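Local atomic coordinates of periplasmic binding protein (Veillonella parvula, PDB entry 4OVK), a protein that probably captures a solute outside the cytoplasmic membrane and delivers it to an ABC transporter, as solute-binding proteins of this family do. Residues D230-P244 against N259-M273. Numbering follows the deposited sequence.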
loop_
_atom_site.group_PDB
_atom_site.type_symbol
_atom_site.label_atom_id
_atom_site.label_comp_id
_atom_site.label_asym_id
_atom_site.label_seq_id
_atom_site.Cartn_x
_atom_site.Cartn_y
_atom_site.Cartn_z
ATOM N N ASP A 230 -12.484 -0.147 -24.221
ATOM C CA ASP A 230 -11.362 0.402 -24.994
ATOM C C ASP A 230 -10.585 1.468 -24.195
ATOM O O ASP A 230 -10.536 2.643 -24.582
ATOM C CB ASP A 230 -11.861 0.964 -26.339
ATOM C CG ASP A 230 -10.761 1.050 -27.387
ATOM O OD1 ASP A 230 -9.643 0.553 -27.136
ATOM O OD2 ASP A 230 -11.016 1.597 -28.483
ATOM N N PRO A 231 -9.980 1.061 -23.069
ATOM C CA PRO A 231 -9.294 2.034 -22.228
ATOM C C PRO A 231 -8.111 2.700 -22.934
ATOM O O PRO A 231 -7.464 2.083 -23.805
ATOM C CB PRO A 231 -8.837 1.201 -21.021
ATOM C CG PRO A 231 -8.756 -0.190 -21.528
ATOM C CD PRO A 231 -9.849 -0.311 -22.539
ATOM N N ASP A 232 -7.886 3.964 -22.583
ATOM C CA ASP A 232 -6.734 4.758 -23.054
ATOM C C ASP A 232 -5.440 4.430 -22.300
ATOM O O ASP A 232 -4.331 4.555 -22.847
ATOM C CB ASP A 232 -7.032 6.251 -22.890
ATOM C CG ASP A 232 -8.281 6.692 -23.651
ATOM O OD1 ASP A 232 -8.252 6.681 -24.905
ATOM O OD2 ASP A 232 -9.291 7.054 -22.993
ATOM N N ILE A 233 -5.589 4.044 -21.032
ATOM C CA ILE A 233 -4.463 3.757 -20.141
ATOM C C ILE A 233 -4.779 2.471 -19.381
ATOM O O ILE A 233 -5.924 2.266 -18.973
ATOM C CB ILE A 233 -4.243 4.914 -19.137
ATOM C CG1 ILE A 233 -3.816 6.191 -19.867
ATOM C CG2 ILE A 233 -3.183 4.558 -18.097
ATOM C CD1 ILE A 233 -3.840 7.440 -19.003
ATOM N N ILE A 234 -3.782 1.601 -19.232
ATOM C CA ILE A 234 -3.928 0.372 -18.433
ATOM C C ILE A 234 -2.822 0.386 -17.386
ATOM O O ILE A 234 -1.656 0.597 -17.722
ATOM C CB ILE A 234 -3.806 -0.906 -19.298
ATOM C CG1 ILE A 234 -4.947 -0.985 -20.325
ATOM C CG2 ILE A 234 -3.803 -2.161 -18.416
ATOM C CD1 ILE A 234 -4.717 -2.012 -21.428
ATOM N N ILE A 235 -3.202 0.213 -16.121
ATOM C CA ILE A 235 -2.256 0.064 -15.037
ATOM C C ILE A 235 -2.313 -1.400 -14.606
ATOM O O ILE A 235 -3.400 -1.956 -14.441
ATOM C CB ILE A 235 -2.599 0.996 -13.860
ATOM C CG1 ILE A 235 -2.542 2.467 -14.327
ATOM C CG2 ILE A 235 -1.679 0.743 -12.679
ATOM C CD1 ILE A 235 -3.125 3.408 -13.328
ATOM N N LEU A 236 -1.144 -2.018 -14.463
ATOM C CA LEU A 236 -1.032 -3.420 -14.071
ATOM C C LEU A 236 -0.660 -3.480 -12.600
ATOM O O LEU A 236 0.271 -2.821 -12.178
ATOM C CB LEU A 236 0.048 -4.128 -14.896
ATOM C CG LEU A 236 -0.059 -4.048 -16.420
ATOM C CD1 LEU A 236 1.172 -4.647 -17.075
ATOM C CD2 LEU A 236 -1.307 -4.739 -16.928
ATOM N N SER A 237 -1.372 -4.294 -11.822
ATOM C CA SER A 237 -1.106 -4.381 -10.401
ATOM C C SER A 237 0.149 -5.206 -10.070
ATOM O O SER A 237 0.700 -5.888 -10.932
ATOM C CB SER A 237 -2.321 -4.976 -9.683
ATOM O OG SER A 237 -2.181 -6.372 -9.552
ATOM N N ASN A 238 0.566 -5.147 -8.803
ATOM C CA ASN A 238 1.668 -5.975 -8.268
ATOM C C ASN A 238 1.199 -7.250 -7.575
ATOM O O ASN A 238 1.995 -7.941 -6.919
ATOM C CB ASN A 238 2.537 -5.157 -7.304
ATOM C CG ASN A 238 3.386 -4.132 -8.028
ATOM O OD1 ASN A 238 3.067 -2.955 -8.050
ATOM N ND2 ASN A 238 4.454 -4.588 -8.647
ATOM N N PHE A 239 -0.078 -7.591 -7.730
ATOM C CA PHE A 239 -0.585 -8.884 -7.231
ATOM C C PHE A 239 -0.127 -10.066 -8.086
ATOM O O PHE A 239 -0.308 -11.224 -7.702
ATOM C CB PHE A 239 -2.119 -8.878 -7.187
ATOM C CG PHE A 239 -2.696 -8.097 -6.045
ATOM C CD1 PHE A 239 -2.960 -6.741 -6.171
ATOM C CD2 PHE A 239 -3.014 -8.735 -4.841
ATOM C CE1 PHE A 239 -3.510 -6.024 -5.114
ATOM C CE2 PHE A 239 -3.565 -8.022 -3.787
ATOM C CZ PHE A 239 -3.812 -6.667 -3.922
ATOM N N ASP A 240 0.465 -9.773 -9.239
ATOM C CA ASP A 240 0.708 -10.749 -10.283
ATOM C C ASP A 240 1.975 -10.348 -11.024
ATOM O O ASP A 240 2.353 -9.171 -11.013
ATOM C CB ASP A 240 -0.483 -10.709 -11.248
ATOM C CG ASP A 240 -0.440 -11.801 -12.271
ATOM O OD1 ASP A 240 -0.912 -12.909 -11.967
ATOM O OD2 ASP A 240 0.082 -11.554 -13.379
ATOM N N SER A 241 2.611 -11.304 -11.700
ATOM C CA SER A 241 3.840 -11.022 -12.456
ATOM C C SER A 241 3.619 -10.249 -13.758
ATOM O O SER A 241 4.588 -9.877 -14.397
ATOM C CB SER A 241 4.558 -12.332 -12.811
ATOM O OG SER A 241 3.897 -13.007 -13.896
ATOM N N ILE A 242 2.370 -10.026 -14.163
ATOM C CA ILE A 242 2.082 -9.431 -15.466
ATOM C C ILE A 242 2.837 -8.107 -15.671
ATOM O O ILE A 242 2.909 -7.260 -14.778
ATOM C CB ILE A 242 0.564 -9.279 -15.691
ATOM C CG1 ILE A 242 0.254 -8.878 -17.140
ATOM C CG2 ILE A 242 -0.038 -8.293 -14.701
ATOM C CD1 ILE A 242 -1.231 -8.856 -17.443
ATOM N N ARG A 243 3.440 -7.963 -16.844
ATOM C CA ARG A 243 4.184 -6.763 -17.196
ATOM C C ARG A 243 3.735 -6.258 -18.554
ATOM O O ARG A 243 3.071 -6.983 -19.270
ATOM C CB ARG A 243 5.677 -7.066 -17.197
ATOM C CG ARG A 243 6.209 -7.109 -15.789
ATOM C CD ARG A 243 7.672 -7.426 -15.729
ATOM N NE ARG A 243 8.120 -7.328 -14.350
ATOM C CZ ARG A 243 9.379 -7.455 -13.966
ATOM N NH1 ARG A 243 10.322 -7.678 -14.861
ATOM N NH2 ARG A 243 9.693 -7.341 -12.682
ATOM N N PRO A 244 4.079 -5.006 -18.909
ATOM C CA PRO A 244 3.549 -4.453 -20.163
ATOM C C PRO A 244 3.839 -5.265 -21.443
ATOM O O PRO A 244 2.961 -5.404 -22.292
ATOM C CB PRO A 244 4.205 -3.074 -20.228
ATOM C CG PRO A 244 4.422 -2.707 -18.790
ATOM C CD PRO A 244 4.854 -4.001 -18.161
ATOM N N ASN A 259 -5.920 -4.455 -30.360
ATOM C CA ASN A 259 -6.727 -3.366 -30.904
ATOM C C ASN A 259 -7.226 -2.377 -29.842
ATOM O O ASN A 259 -8.040 -1.501 -30.145
ATOM C CB ASN A 259 -7.912 -3.954 -31.676
ATOM C CG ASN A 259 -7.477 -4.738 -32.900
ATOM O OD1 ASN A 259 -6.606 -4.301 -33.659
ATOM N ND2 ASN A 259 -8.085 -5.904 -33.102
ATOM N N ILE A 260 -6.727 -2.507 -28.611
ATOM C CA ILE A 260 -7.110 -1.612 -27.514
ATOM C C ILE A 260 -6.255 -0.347 -27.598
ATOM O O ILE A 260 -5.041 -0.439 -27.799
ATOM C CB ILE A 260 -6.908 -2.284 -26.137
ATOM C CG1 ILE A 260 -7.766 -3.550 -26.014
ATOM C CG2 ILE A 260 -7.196 -1.301 -25.000
ATOM C CD1 ILE A 260 -9.213 -3.302 -25.695
ATOM N N LYS A 261 -6.882 0.820 -27.433
ATOM C CA LYS A 261 -6.174 2.113 -27.537
ATOM C C LYS A 261 -4.899 2.158 -26.677
ATOM O O LYS A 261 -3.830 2.504 -27.172
ATOM C CB LYS A 261 -7.097 3.283 -27.167
ATOM C CG LYS A 261 -8.212 3.568 -28.171
ATOM C CD LYS A 261 -9.218 4.566 -27.589
ATOM C CE LYS A 261 -10.318 4.933 -28.568
ATOM N NZ LYS A 261 -11.326 5.828 -27.929
ATOM N N ALA A 262 -5.013 1.792 -25.401
ATOM C CA ALA A 262 -3.846 1.773 -24.501
ATOM C C ALA A 262 -2.703 0.922 -25.042
ATOM O O ALA A 262 -1.541 1.235 -24.821
ATOM C CB ALA A 262 -4.230 1.295 -23.095
ATOM N N VAL A 263 -3.039 -0.148 -25.759
ATOM C CA VAL A 263 -2.039 -1.065 -26.283
ATOM C C VAL A 263 -1.403 -0.493 -27.550
ATOM O O VAL A 263 -0.177 -0.504 -27.699
ATOM C CB VAL A 263 -2.644 -2.462 -26.520
ATOM C CG1 VAL A 263 -1.606 -3.415 -27.103
ATOM C CG2 VAL A 263 -3.192 -3.008 -25.208
ATOM N N LYS A 264 -2.232 0.028 -28.448
ATOM C CA LYS A 264 -1.741 0.627 -29.695
ATOM C C LYS A 264 -0.872 1.864 -29.455
ATOM O O LYS A 264 0.077 2.116 -30.206
ATOM C CB LYS A 264 -2.916 0.961 -30.620
ATOM C CG LYS A 264 -3.665 -0.276 -31.103
ATOM C CD LYS A 264 -4.670 0.050 -32.199
ATOM C CE LYS A 264 -5.894 0.761 -31.649
ATOM N NZ LYS A 264 -6.769 1.271 -32.739
ATOM N N THR A 265 -1.193 2.622 -28.402
ATOM C CA THR A 265 -0.452 3.840 -28.050
ATOM C C THR A 265 0.608 3.618 -26.964
ATOM O O THR A 265 1.208 4.585 -26.496
ATOM C CB THR A 265 -1.408 4.966 -27.588
ATOM O OG1 THR A 265 -2.184 4.529 -26.467
ATOM C CG2 THR A 265 -2.347 5.386 -28.736
ATOM N N HIS A 266 0.820 2.359 -26.559
ATOM C CA HIS A 266 1.864 1.991 -25.595
ATOM C C HIS A 266 1.718 2.758 -24.276
ATOM O O HIS A 266 2.660 3.410 -23.787
ATOM C CB HIS A 266 3.275 2.143 -26.189
ATOM C CG HIS A 266 3.566 1.177 -27.296
ATOM N ND1 HIS A 266 4.055 -0.092 -27.069
ATOM C CD2 HIS A 266 3.428 1.290 -28.638
ATOM C CE1 HIS A 266 4.205 -0.721 -28.221
ATOM N NE2 HIS A 266 3.832 0.097 -29.189
ATOM N N ARG A 267 0.516 2.663 -23.723
ATOM C CA ARG A 267 0.173 3.277 -22.448
ATOM C C ARG A 267 -0.303 2.195 -21.464
ATOM O O ARG A 267 -1.353 2.328 -20.805
ATOM C CB ARG A 267 -0.883 4.364 -22.677
ATOM C CG ARG A 267 -0.384 5.510 -23.569
ATOM C CD ARG A 267 -0.932 6.848 -23.114
ATOM N NE ARG A 267 -0.293 7.276 -21.871
ATOM C CZ ARG A 267 -0.719 8.267 -21.088
ATOM N NH1 ARG A 267 -0.053 8.555 -19.972
ATOM N NH2 ARG A 267 -1.808 8.960 -21.400
ATOM N N VAL A 268 0.486 1.120 -21.390
ATOM C CA VAL A 268 0.316 0.034 -20.410
ATOM C C VAL A 268 1.470 0.118 -19.426
ATOM O O VAL A 268 2.648 0.009 -19.805
ATOM C CB VAL A 268 0.339 -1.361 -21.061
ATOM C CG1 VAL A 268 0.059 -2.454 -20.028
ATOM C CG2 VAL A 268 -0.650 -1.452 -22.213
ATOM N N TYR A 269 1.132 0.312 -18.159
ATOM C CA TYR A 269 2.119 0.629 -17.131
ATOM C C TYR A 269 2.000 -0.288 -15.924
ATOM O O TYR A 269 0.906 -0.451 -15.381
ATOM C CB TYR A 269 1.906 2.046 -16.644
ATOM C CG TYR A 269 1.951 3.099 -17.734
ATOM C CD1 TYR A 269 3.150 3.465 -18.317
ATOM C CD2 TYR A 269 0.787 3.723 -18.174
ATOM C CE1 TYR A 269 3.190 4.446 -19.311
ATOM C CE2 TYR A 269 0.818 4.698 -19.145
ATOM C CZ TYR A 269 2.023 5.054 -19.720
ATOM O OH TYR A 269 2.050 6.036 -20.700
ATOM N N LYS A 270 3.129 -0.844 -15.486
ATOM C CA LYS A 270 3.188 -1.565 -14.208
ATOM C C LYS A 270 3.217 -0.608 -13.009
ATOM O O LYS A 270 4.068 0.293 -12.919
ATOM C CB LYS A 270 4.419 -2.461 -14.182
ATOM C CG LYS A 270 4.574 -3.361 -12.960
ATOM C CD LYS A 270 3.583 -4.504 -12.973
ATOM C CE LYS A 270 4.074 -5.667 -12.137
ATOM N NZ LYS A 270 3.066 -6.745 -12.040
ATOM N N ALA A 271 2.303 -0.808 -12.068
ATOM C CA ALA A 271 2.262 0.048 -10.887
ATOM C C ALA A 271 3.574 -0.036 -10.110
ATOM O O ALA A 271 4.148 -1.120 -9.967
ATOM C CB ALA A 271 1.115 -0.343 -9.977
ATOM N N PRO A 272 4.042 1.096 -9.586
ATOM C CA PRO A 272 5.226 1.057 -8.731
ATOM C C PRO A 272 5.010 0.302 -7.422
ATOM O O PRO A 272 3.864 0.051 -6.999
ATOM C CB PRO A 272 5.498 2.529 -8.431
ATOM C CG PRO A 272 4.746 3.281 -9.447
ATOM C CD PRO A 272 3.533 2.467 -9.742
HETATM N N MSE A 273 6.122 -0.059 -6.802
HETATM C CA MSE A 273 6.120 -0.641 -5.467
HETATM C C MSE A 273 7.316 -0.137 -4.706
HETATM O O MSE A 273 8.443 -0.285 -5.150
HETATM C CB MSE A 273 6.141 -2.152 -5.605
HETATM C CG MSE A 273 6.422 -2.799 -4.256
HETATM SE SE MSE A 273 5.914 -4.673 -4.405
HETATM C CE MSE A 273 7.707 -5.278 -4.916
HETATM O O HOH W 1 -12.427 4.607 -24.946
HETATM O O HOH W 2 -9.225 0.907 -30.576
HETATM O O HOH W 3 -3.868 6.155 -24.978
#
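Lys270 NZ reaches back into the loop after strand 233-236 and donates to three backbone carbonyls: Ser237 O and Asp240 O, each at 2.7 Å, and Ile242 O at 2.8 Å. With CG anti to the backbone N (chi1 -176°) and a bend at chi2 (73°), the chain passes Leu236 CB before its ammonium enters the turn. Replacing Lys270 by alanine removes the ammonium, and is likely to leave the three carbonyls without their shared donor and the 237-242 loop freer to shift. The loop has braces of its own, an ST turn from Ser237 OG, which also hydrogen-bonds Gln185 O, to Phe239 N and an Asx turn from Asp240 OD2 to Ile242 N; Asp240 also forms a salt bridge with Lys187.

Strands 233-236 and 268-270 pair in parallel, their axes 22° apart, through bonds alternating from Ile234 N to Arg267 O, on to Ala271 N with Leu236 O. On one face, Leu236 CD1 meets Val268 CG1 at 3.8 Å while Ile234 packs CG1 on Ala262 CB. Near the sheet's other face, Ile233 CG1 lies over one face of the Arg267 guanidinium, toward its rim; NE donates in the group's plane to Tyr269 OH at 2.9 Å, and NH1 to Leu295 O.

At the far end, Asp230 OD1 takes Lys261 N at 2.8 Å on its syn side, and Ala262 N binds Pro231 O, tying helix 261-264 to the approach to strand 233-236. A Schellman motif at His266 ends that helix. The two strands, joined through helices 244-248 and 261-264, edge a 2-1-3-4 parallel sheet (208-209, 180-184, 233-236, 268-270), one of two in the chain, consistent with the two-lobed periplasmic binding protein fold; helix 285-296 packs on Tyr269 and Ala271, and helix 333-336 touches Pro244.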